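PDB 1LF6: glucoamylase from Thermoanaerobacterium thermosaccharolyticum, which hydrolyses terminal 1,4-linked alpha-D-glucose residues one after another from the non-reducing ends of glucan chains, releasing beta-D-glucose. Local coordinates for residues D123-K136 and E263-Y276. Residues are numbered along the deposited sequence; the frame is centred on the assembly and turned at random.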
loop_
_atom_site.group_PDB
_atom_site.type_symbol
_atom_site.label_atom_id
_atom_site.label_comp_id
_atom_site.label_asym_id
_atom_site.label_seq_id
_atom_site.Cartn_x
_atom_site.Cartn_y
_atom_site.Cartn_z
ATOM N N ASP A 123 14.100 1.984 17.554
ATOM C CA ASP A 123 12.753 1.779 18.074
ATOM C C ASP A 123 11.977 2.898 17.409
ATOM O O ASP A 123 12.243 4.074 17.669
ATOM C CB ASP A 123 12.730 1.955 19.596
ATOM C CG ASP A 123 13.192 0.718 20.333
ATOM O OD1 ASP A 123 14.001 -0.037 19.757
ATOM O OD2 ASP A 123 12.754 0.499 21.492
ATOM N N ILE A 124 11.031 2.536 16.549
ATOM C CA ILE A 124 10.263 3.531 15.812
ATOM C C ILE A 124 8.751 3.426 15.972
ATOM O O ILE A 124 8.179 2.341 15.883
ATOM C CB ILE A 124 10.612 3.454 14.308
ATOM C CG1 ILE A 124 12.128 3.612 14.133
ATOM C CG2 ILE A 124 9.859 4.533 13.527
ATOM C CD1 ILE A 124 12.624 3.298 12.737
ATOM N N PHE A 125 8.117 4.575 16.189
ATOM C CA PHE A 125 6.670 4.672 16.354
ATOM C C PHE A 125 6.311 6.150 16.413
ATOM O O PHE A 125 7.182 7.005 16.281
ATOM C CB PHE A 125 6.226 3.960 17.637
ATOM C CG PHE A 125 6.811 4.543 18.890
ATOM C CD1 PHE A 125 6.125 5.522 19.606
ATOM C CD2 PHE A 125 8.058 4.128 19.349
ATOM C CE1 PHE A 125 6.675 6.077 20.760
ATOM C CE2 PHE A 125 8.615 4.678 20.498
ATOM C CZ PHE A 125 7.923 5.655 21.207
ATOM N N THR A 126 5.036 6.460 16.607
ATOM C CA THR A 126 4.626 7.857 16.666
ATOM C C THR A 126 4.007 8.242 18.005
ATOM O O THR A 126 3.691 7.383 18.827
ATOM C CB THR A 126 3.621 8.184 15.549
ATOM O OG1 THR A 126 2.483 7.323 15.660
ATOM C CG2 THR A 126 4.269 7.997 14.182
ATOM N N ASP A 127 3.846 9.545 18.206
ATOM C CA ASP A 127 3.261 10.093 19.419
ATOM C C ASP A 127 1.748 10.057 19.240
ATOM O O ASP A 127 1.202 10.741 18.377
ATOM C CB ASP A 127 3.756 11.535 19.612
ATOM C CG ASP A 127 3.323 12.143 20.945
ATOM O OD1 ASP A 127 4.011 13.073 21.413
ATOM O OD2 ASP A 127 2.301 11.707 21.511
ATOM N N VAL A 128 1.072 9.246 20.049
ATOM C CA VAL A 128 -0.377 9.112 19.949
ATOM C C VAL A 128 -1.141 10.421 20.152
ATOM O O VAL A 128 -2.260 10.575 19.659
ATOM C CB VAL A 128 -0.912 8.071 20.963
ATOM C CG1 VAL A 128 -0.307 6.701 20.672
ATOM C CG2 VAL A 128 -0.579 8.509 22.389
ATOM N N LYS A 129 -0.534 11.369 20.858
ATOM C CA LYS A 129 -1.189 12.646 21.138
ATOM C C LYS A 129 -0.910 13.789 20.177
ATOM O O LYS A 129 -1.717 14.714 20.072
ATOM C CB LYS A 129 -0.841 13.119 22.550
ATOM C CG LYS A 129 -1.617 12.433 23.655
ATOM C CD LYS A 129 -1.319 13.094 24.988
ATOM C CE LYS A 129 -2.322 12.677 26.046
ATOM N NZ LYS A 129 -2.129 13.451 27.305
ATOM N N ARG A 130 0.218 13.745 19.482
ATOM C CA ARG A 130 0.558 14.824 18.566
ATOM C C ARG A 130 1.295 14.345 17.317
ATOM O O ARG A 130 1.720 13.196 17.238
ATOM C CB ARG A 130 1.390 15.866 19.311
ATOM C CG ARG A 130 2.600 15.280 20.025
ATOM C CD ARG A 130 3.230 16.294 20.971
ATOM N NE ARG A 130 2.382 16.581 22.127
ATOM C CZ ARG A 130 2.299 15.813 23.210
ATOM N NH1 ARG A 130 1.498 16.159 24.211
ATOM N NH2 ARG A 130 3.022 14.704 23.301
ATOM N N ASN A 131 1.452 15.242 16.349
ATOM C CA ASN A 131 2.097 14.914 15.081
ATOM C C ASN A 131 3.621 14.838 15.105
ATOM O O ASN A 131 4.309 15.728 14.596
ATOM C CB ASN A 131 1.649 15.913 14.008
ATOM C CG ASN A 131 0.138 15.979 13.875
ATOM O OD1 ASN A 131 -0.529 14.953 13.808
ATOM N ND2 ASN A 131 -0.406 17.188 13.831
ATOM N N SER A 132 4.151 13.764 15.682
ATOM C CA SER A 132 5.597 13.587 15.735
ATOM C C SER A 132 6.007 12.126 15.591
ATOM O O SER A 132 5.358 11.224 16.126
ATOM C CB SER A 132 6.161 14.147 17.046
ATOM O OG SER A 132 5.884 13.279 18.127
ATOM N N LEU A 133 7.089 11.908 14.852
ATOM C CA LEU A 133 7.627 10.571 14.634
ATOM C C LEU A 133 8.811 10.423 15.578
ATOM O O LEU A 133 9.647 11.325 15.681
ATOM C CB LEU A 133 8.101 10.403 13.189
ATOM C CG LEU A 133 8.757 9.056 12.870
ATOM C CD1 LEU A 133 7.734 7.937 13.029
ATOM C CD2 LEU A 133 9.309 9.080 11.447
ATOM N N ILE A 134 8.884 9.284 16.257
ATOM C CA ILE A 134 9.950 9.044 17.216
ATOM C C ILE A 134 10.846 7.880 16.831
ATOM O O ILE A 134 10.373 6.853 16.356
ATOM C CB ILE A 134 9.356 8.752 18.608
ATOM C CG1 ILE A 134 8.443 9.902 19.029
ATOM C CG2 ILE A 134 10.473 8.541 19.615
ATOM C CD1 ILE A 134 7.513 9.567 20.176
ATOM N N MET A 135 12.145 8.051 17.037
ATOM C CA MET A 135 13.107 7.000 16.755
ATOM C C MET A 135 14.180 6.980 17.824
ATOM O O MET A 135 15.016 7.882 17.895
ATOM C CB MET A 135 13.794 7.185 15.396
ATOM C CG MET A 135 14.941 6.187 15.190
ATOM S SD MET A 135 15.923 6.416 13.693
ATOM C CE MET A 135 16.645 8.040 14.019
ATOM N N LYS A 136 14.150 5.959 18.669
ATOM C CA LYS A 136 15.175 5.825 19.688
ATOM C C LYS A 136 16.245 4.990 19.012
ATOM O O LYS A 136 15.940 4.012 18.330
ATOM C CB LYS A 136 14.639 5.095 20.921
ATOM C CG LYS A 136 15.657 4.981 22.054
ATOM C CD LYS A 136 14.983 4.577 23.354
ATOM C CE LYS A 136 15.926 4.697 24.538
ATOM N NZ LYS A 136 15.245 4.367 25.827
ATOM N N GLU A 263 6.955 19.104 23.028
ATOM C CA GLU A 263 6.000 18.351 23.826
ATOM C C GLU A 263 6.336 16.863 23.797
ATOM O O GLU A 263 6.320 16.190 24.829
ATOM C CB GLU A 263 4.583 18.592 23.313
ATOM C CG GLU A 263 4.061 19.987 23.615
ATOM C CD GLU A 263 2.710 20.251 22.992
ATOM O OE1 GLU A 263 2.091 21.285 23.323
ATOM O OE2 GLU A 263 2.265 19.427 22.163
ATOM N N THR A 264 6.652 16.348 22.612
ATOM C CA THR A 264 6.994 14.939 22.485
ATOM C C THR A 264 8.252 14.622 23.293
ATOM O O THR A 264 8.286 13.646 24.042
ATOM C CB THR A 264 7.210 14.547 21.002
ATOM O OG1 THR A 264 5.966 14.659 20.293
ATOM C CG2 THR A 264 7.727 13.120 20.896
ATOM N N LEU A 265 9.278 15.455 23.149
ATOM C CA LEU A 265 10.530 15.260 23.875
ATOM C C LEU A 265 10.322 15.332 25.389
ATOM O O LEU A 265 10.979 14.623 26.150
ATOM C CB LEU A 265 11.555 16.316 23.447
ATOM C CG LEU A 265 12.185 16.152 22.059
ATOM C CD1 LEU A 265 12.948 17.416 21.687
ATOM C CD2 LEU A 265 13.106 14.938 22.060
ATOM N N GLY A 266 9.404 16.188 25.818
ATOM C CA GLY A 266 9.142 16.329 27.237
ATOM C C GLY A 266 8.414 15.140 27.834
ATOM O O GLY A 266 8.373 14.978 29.054
ATOM N N GLU A 267 7.840 14.298 26.981
ATOM C CA GLU A 267 7.111 13.134 27.463
ATOM C C GLU A 267 8.066 11.989 27.787
ATOM O O GLU A 267 9.177 11.933 27.260
ATOM C CB GLU A 267 6.090 12.680 26.418
ATOM C CG GLU A 267 4.960 11.849 27.001
ATOM C CD GLU A 267 3.602 12.495 26.801
ATOM O OE1 GLU A 267 2.616 12.021 27.409
ATOM O OE2 GLU A 267 3.519 13.471 26.033
ATOM N N ASP A 268 7.639 11.085 28.666
ATOM C CA ASP A 268 8.466 9.944 29.039
ATOM C C ASP A 268 8.443 8.901 27.928
ATOM O O ASP A 268 7.380 8.421 27.542
ATOM C CB ASP A 268 7.967 9.323 30.344
ATOM C CG ASP A 268 8.620 7.985 30.638
ATOM O OD1 ASP A 268 8.061 6.945 30.229
ATOM O OD2 ASP A 268 9.697 7.977 31.264
ATOM N N TYR A 269 9.624 8.554 27.426
ATOM C CA TYR A 269 9.749 7.592 26.339
ATOM C C TYR A 269 8.909 6.324 26.494
ATOM O O TYR A 269 8.050 6.042 25.658
ATOM C CB TYR A 269 11.214 7.199 26.137
ATOM C CG TYR A 269 11.396 6.238 24.989
ATOM C CD1 TYR A 269 11.308 6.676 23.666
ATOM C CD2 TYR A 269 11.586 4.879 25.221
ATOM C CE1 TYR A 269 11.402 5.779 22.602
ATOM C CE2 TYR A 269 11.680 3.974 24.169
ATOM C CZ TYR A 269 11.588 4.428 22.862
ATOM O OH TYR A 269 11.691 3.534 21.822
ATOM N N ASN A 270 9.162 5.554 27.549
ATOM C CA ASN A 270 8.417 4.316 27.768
ATOM C C ASN A 270 6.916 4.543 27.802
ATOM O O ASN A 270 6.143 3.686 27.376
ATOM C CB ASN A 270 8.858 3.638 29.067
ATOM C CG ASN A 270 10.269 3.097 28.987
ATOM O OD1 ASN A 270 10.615 2.362 28.058
ATOM N ND2 ASN A 270 11.095 3.452 29.962
ATOM N N ASN A 271 6.503 5.698 28.310
ATOM C CA ASN A 271 5.085 6.015 28.382
ATOM C C ASN A 271 4.507 6.169 26.975
ATOM O O ASN A 271 3.458 5.608 26.664
ATOM C CB ASN A 271 4.868 7.304 29.174
ATOM C CG ASN A 271 3.952 7.105 30.358
ATOM O OD1 ASN A 271 2.831 6.605 30.215
ATOM N ND2 ASN A 271 4.419 7.497 31.542
ATOM N N LEU A 272 5.197 6.935 26.133
ATOM C CA LEU A 272 4.758 7.156 24.759
ATOM C C LEU A 272 4.700 5.840 24.006
ATOM O O LEU A 272 3.737 5.556 23.296
ATOM C CB LEU A 272 5.720 8.096 24.027
ATOM C CG LEU A 272 5.675 9.591 24.340
ATOM C CD1 LEU A 272 6.768 10.292 23.549
ATOM C CD2 LEU A 272 4.308 10.161 23.985
ATOM N N LYS A 273 5.747 5.043 24.165
ATOM C CA LYS A 273 5.837 3.758 23.498
ATOM C C LYS A 273 4.716 2.820 23.944
ATOM O O LYS A 273 4.031 2.221 23.113
ATOM C CB LYS A 273 7.199 3.130 23.779
ATOM C CG LYS A 273 7.451 1.836 23.035
ATOM C CD LYS A 273 8.857 1.338 23.294
ATOM C CE LYS A 273 9.031 -0.081 22.796
ATOM N NZ LYS A 273 10.357 -0.625 23.192
ATOM N N ASN A 274 4.523 2.698 25.252
ATOM C CA ASN A 274 3.475 1.834 25.765
ATOM C C ASN A 274 2.087 2.302 25.322
ATOM O O ASN A 274 1.219 1.482 25.019
ATOM C CB ASN A 274 3.541 1.753 27.298
ATOM C CG ASN A 274 4.804 1.059 27.796
ATOM O OD1 ASN A 274 5.277 0.098 27.191
ATOM N ND2 ASN A 274 5.345 1.539 28.910
ATOM N N ASN A 275 1.877 3.615 25.285
ATOM C CA ASN A 275 0.587 4.162 24.866
ATOM C C ASN A 275 0.332 3.831 23.397
ATOM O O ASN A 275 -0.801 3.563 22.993
ATOM C CB ASN A 275 0.555 5.684 25.053
ATOM C CG ASN A 275 0.522 6.098 26.519
ATOM O OD1 ASN A 275 0.612 7.283 26.840
ATOM N ND2 ASN A 275 0.387 5.123 27.411
ATOM N N TYR A 276 1.394 3.866 22.598
ATOM C CA TYR A 276 1.282 3.565 21.177
ATOM C C TYR A 276 0.858 2.112 21.024
ATOM O O TYR A 276 -0.100 1.801 20.310
ATOM C CB TYR A 276 2.628 3.796 20.480
ATOM C CG TYR A 276 2.623 3.527 18.987
ATOM C CD1 TYR A 276 2.239 4.512 18.077
ATOM C CD2 TYR A 276 3.010 2.285 18.485
ATOM C CE1 TYR A 276 2.244 4.264 16.695
ATOM C CE2 TYR A 276 3.018 2.027 17.112
ATOM C CZ TYR A 276 2.636 3.019 16.225
ATOM O OH TYR A 276 2.653 2.759 14.872
HETATM O O HOH W 1 3.042 7.604 21.493
HETATM O O HOH W 2 0.768 14.859 27.202
#
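R130 reaches three carboxylates, those of E263, E267 and D127, in a salt-bridge network where the beta-hairpin 123-136 of the N-terminal beta-sandwich domain meets helices 254-266 and 269-284. Arginine suits this place because its guanidinium carries several N-H donors pointing in different directions: NE donates to E263 OE2 (2.8 Å), while NH2 donates to both E267 OE2 (3.0 Å) and D127 OD1, and E263 CB lies over one guanidinium face. D127 suits the hairpin loop because OD2 accepts from K129 N in an Asx turn, leaving OD1 to take R130 NH2 on its syn side and T264 OG1, at 2.8 Å, through its anti lone pair. The small hydroxyl of T264 also receives S132 OG at 2.6 Å, tying helix to strand.

Farther along, F125, Y269 and Y276 form an aromatic cluster. With CG between its backbone N and carbonyl carbon (chi1 62°), F125 turns its ring against helix 269-284, where K273 CA covers one face and the Y269 hydroxyl meets the edge; F125 CB sits over the centre of the Y276 ring. I134 CD1 touches L272 CD1 alongside. K136 lays its extended chain over Y269, with CD 3.4 Å from CZ. Beyond the cluster, K273 NZ forms a salt bridge with D123 OD2 (3.1 Å), from the anti side but 34° out of the carboxylate plane.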